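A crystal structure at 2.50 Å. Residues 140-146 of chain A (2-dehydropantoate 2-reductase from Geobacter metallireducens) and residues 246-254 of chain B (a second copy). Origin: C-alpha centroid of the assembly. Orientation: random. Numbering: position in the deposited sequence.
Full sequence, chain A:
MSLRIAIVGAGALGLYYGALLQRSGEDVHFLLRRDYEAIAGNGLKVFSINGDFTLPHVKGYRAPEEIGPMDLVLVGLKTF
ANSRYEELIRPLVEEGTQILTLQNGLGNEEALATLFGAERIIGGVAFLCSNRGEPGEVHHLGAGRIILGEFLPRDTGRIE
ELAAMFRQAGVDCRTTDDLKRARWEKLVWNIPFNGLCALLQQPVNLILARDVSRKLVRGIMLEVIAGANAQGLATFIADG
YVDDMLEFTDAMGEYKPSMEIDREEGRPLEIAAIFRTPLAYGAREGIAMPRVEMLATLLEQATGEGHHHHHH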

# COMPACT_ATOMS: atom_id res chain seq x y z
N HIS A 140 0.07 13.86 8.91
CA HIS A 140 -0.70 12.88 8.14
C HIS A 140 0.16 12.31 7.02
O HIS A 140 0.48 13.01 6.05
CB HIS A 140 -1.97 13.53 7.59
CG HIS A 140 -2.60 12.79 6.44
ND1 HIS A 140 -2.74 13.35 5.19
CD2 HIS A 140 -3.13 11.55 6.36
CE1 HIS A 140 -3.33 12.48 4.39
NE2 HIS A 140 -3.57 11.38 5.07
N LEU A 141 0.54 11.05 7.17
CA LEU A 141 1.52 10.42 6.28
C LEU A 141 0.90 9.64 5.12
O LEU A 141 1.59 9.33 4.14
CB LEU A 141 2.47 9.51 7.08
CG LEU A 141 3.11 10.05 8.37
CD1 LEU A 141 4.00 8.97 9.00
CD2 LEU A 141 3.90 11.34 8.14
N GLY A 142 -0.39 9.33 5.24
CA GLY A 142 -1.10 8.58 4.20
C GLY A 142 -2.53 8.22 4.55
O GLY A 142 -2.94 8.34 5.71
N ALA A 143 -3.27 7.78 3.53
CA ALA A 143 -4.64 7.28 3.65
C ALA A 143 -5.59 8.24 4.36
O ALA A 143 -5.49 9.46 4.18
CB ALA A 143 -4.65 5.88 4.29
N GLY A 144 -6.52 7.71 5.15
CA GLY A 144 -7.44 8.54 5.92
C GLY A 144 -8.89 8.18 5.69
O GLY A 144 -9.78 8.80 6.27
N ARG A 145 -9.12 7.17 4.85
CA ARG A 145 -10.47 6.74 4.49
C ARG A 145 -11.23 6.12 5.66
O ARG A 145 -10.63 5.59 6.59
CB ARG A 145 -10.43 5.80 3.28
CG ARG A 145 -9.77 4.46 3.52
CD ARG A 145 -9.98 3.54 2.33
NE ARG A 145 -9.67 2.15 2.66
CZ ARG A 145 -10.54 1.28 3.16
NH1 ARG A 145 -11.79 1.64 3.40
NH2 ARG A 145 -10.15 0.04 3.43
N ILE A 146 -12.56 6.24 5.63
CA ILE A 146 -13.42 5.78 6.73
C ILE A 146 -14.59 4.97 6.18
O ILE A 146 -15.19 5.34 5.16
CB ILE A 146 -13.97 6.99 7.56
CG1 ILE A 146 -12.85 7.87 8.11
CG2 ILE A 146 -14.86 6.51 8.73
CD1 ILE A 146 -13.35 9.10 8.88
N LEU B 246 -7.21 0.68 -6.21
CA LEU B 246 -7.48 2.01 -5.68
C LEU B 246 -7.11 2.08 -4.20
O LEU B 246 -6.46 3.03 -3.76
CB LEU B 246 -8.96 2.37 -5.87
CG LEU B 246 -9.33 3.75 -6.40
CD1 LEU B 246 -8.79 3.96 -7.81
CD2 LEU B 246 -10.84 3.92 -6.39
N GLU B 247 -7.51 1.06 -3.44
CA GLU B 247 -7.17 0.93 -2.02
C GLU B 247 -5.71 0.57 -1.79
O GLU B 247 -5.14 0.91 -0.75
CB GLU B 247 -8.07 -0.11 -1.35
CG GLU B 247 -9.52 0.34 -1.17
CD GLU B 247 -10.50 -0.82 -1.10
OE1 GLU B 247 -11.72 -0.56 -1.22
OE2 GLU B 247 -10.07 -1.98 -0.93
N PHE B 248 -5.11 -0.11 -2.76
CA PHE B 248 -3.70 -0.51 -2.75
C PHE B 248 -2.78 0.71 -2.76
O PHE B 248 -1.87 0.81 -1.95
CB PHE B 248 -3.42 -1.40 -3.97
CG PHE B 248 -1.99 -1.86 -4.11
CD1 PHE B 248 -1.50 -2.91 -3.34
CD2 PHE B 248 -1.15 -1.26 -5.04
CE1 PHE B 248 -0.19 -3.35 -3.49
CE2 PHE B 248 0.16 -1.69 -5.20
CZ PHE B 248 0.65 -2.73 -4.42
N THR B 249 -3.06 1.64 -3.67
CA THR B 249 -2.26 2.86 -3.87
C THR B 249 -2.46 3.85 -2.73
O THR B 249 -1.61 4.71 -2.48
CB THR B 249 -2.63 3.55 -5.21
OG1 THR B 249 -3.00 2.56 -6.18
CG2 THR B 249 -1.47 4.38 -5.75
N ASP B 250 -3.58 3.72 -2.03
CA ASP B 250 -3.96 4.59 -0.92
C ASP B 250 -3.04 4.46 0.30
O ASP B 250 -3.05 5.31 1.19
CB ASP B 250 -5.41 4.30 -0.52
CG ASP B 250 -6.22 5.57 -0.26
OD1 ASP B 250 -7.40 5.61 -0.70
OD2 ASP B 250 -5.69 6.51 0.36
N ALA B 251 -2.24 3.39 0.33
CA ALA B 251 -1.28 3.16 1.40
C ALA B 251 0.17 3.23 0.93
O ALA B 251 1.07 2.66 1.56
CB ALA B 251 -1.57 1.83 2.08
N MET B 252 0.40 3.93 -0.18
CA MET B 252 1.74 4.14 -0.72
C MET B 252 2.33 5.48 -0.29
O MET B 252 3.50 5.76 -0.57
CB MET B 252 1.73 4.07 -2.25
CG MET B 252 1.93 2.68 -2.81
SD MET B 252 1.75 2.69 -4.60
CE MET B 252 2.46 1.12 -5.04
N GLY B 253 1.51 6.29 0.38
CA GLY B 253 1.91 7.63 0.81
C GLY B 253 2.19 8.57 -0.35
O GLY B 253 1.42 8.62 -1.32
N GLU B 254 3.30 9.30 -0.25
CA GLU B 254 3.67 10.31 -1.22
C GLU B 254 4.59 9.73 -2.30
O GLU B 254 5.68 10.24 -2.55
CB GLU B 254 4.35 11.49 -0.51
CG GLU B 254 4.22 12.83 -1.22
CD GLU B 254 5.03 13.94 -0.57
OE1 GLU B 254 5.07 15.05 -1.13
OE2 GLU B 254 5.63 13.69 0.51

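This is a small packing contact with no clear hydrogen bond across it, burying 249 Å² over both sides, in which the beginning of a strand in chain A rests against the C-terminal part of a helix and adjoining turn in chain B.

A type I turn runs from Thr B249 to Met B252, closed by a hydrogen bond from Met B252 N to Thr B249 O at 3.2 Å. The turn carries Asp B250, and Gly B253 just after it, against the glycine-rich start of the strand. Gly A142 and Gly B253 lie with their CA atoms 4.6 Å apart, a close approach between two residues without side chains, and Gly B253 CA sits 3.8 Å from Leu A141 O. The positive phi of Gly B253, 64°, is one that glycine adopts readily.

Next along the strand, Ala A143 N comes within 3.4 Å of Asp B250 O, a polar approach whose geometry leaves a hydrogen bond undecided. The small methyl of Ala A143 packs beside the aspartate, Ala A143 CB lying 4.1 Å from Asp B250 OD2. Within chain A, Ala A143 O accepts a hydrogen bond from His A140 NE2 at 2.9 Å, which ties the strand to the residues leading into it. Gly A144 makes no contact with the chain B stretch; its backbone angles (127/0) would jam a CB against the preceding carbonyl oxygen, so they call for glycine.

The CA-to-CB bond of Arg A145 points toward the chain B stretch, and Arg A145 NE lies 4.2 Å from Glu B247 CG. The glutamate's methylene thus covers one face of the guanidinium, a packing contact rather than a salt bridge. Asp B250 OD1 is 4.5 Å from Arg A145 CD and is hydrogen-bonded elsewhere in the structure.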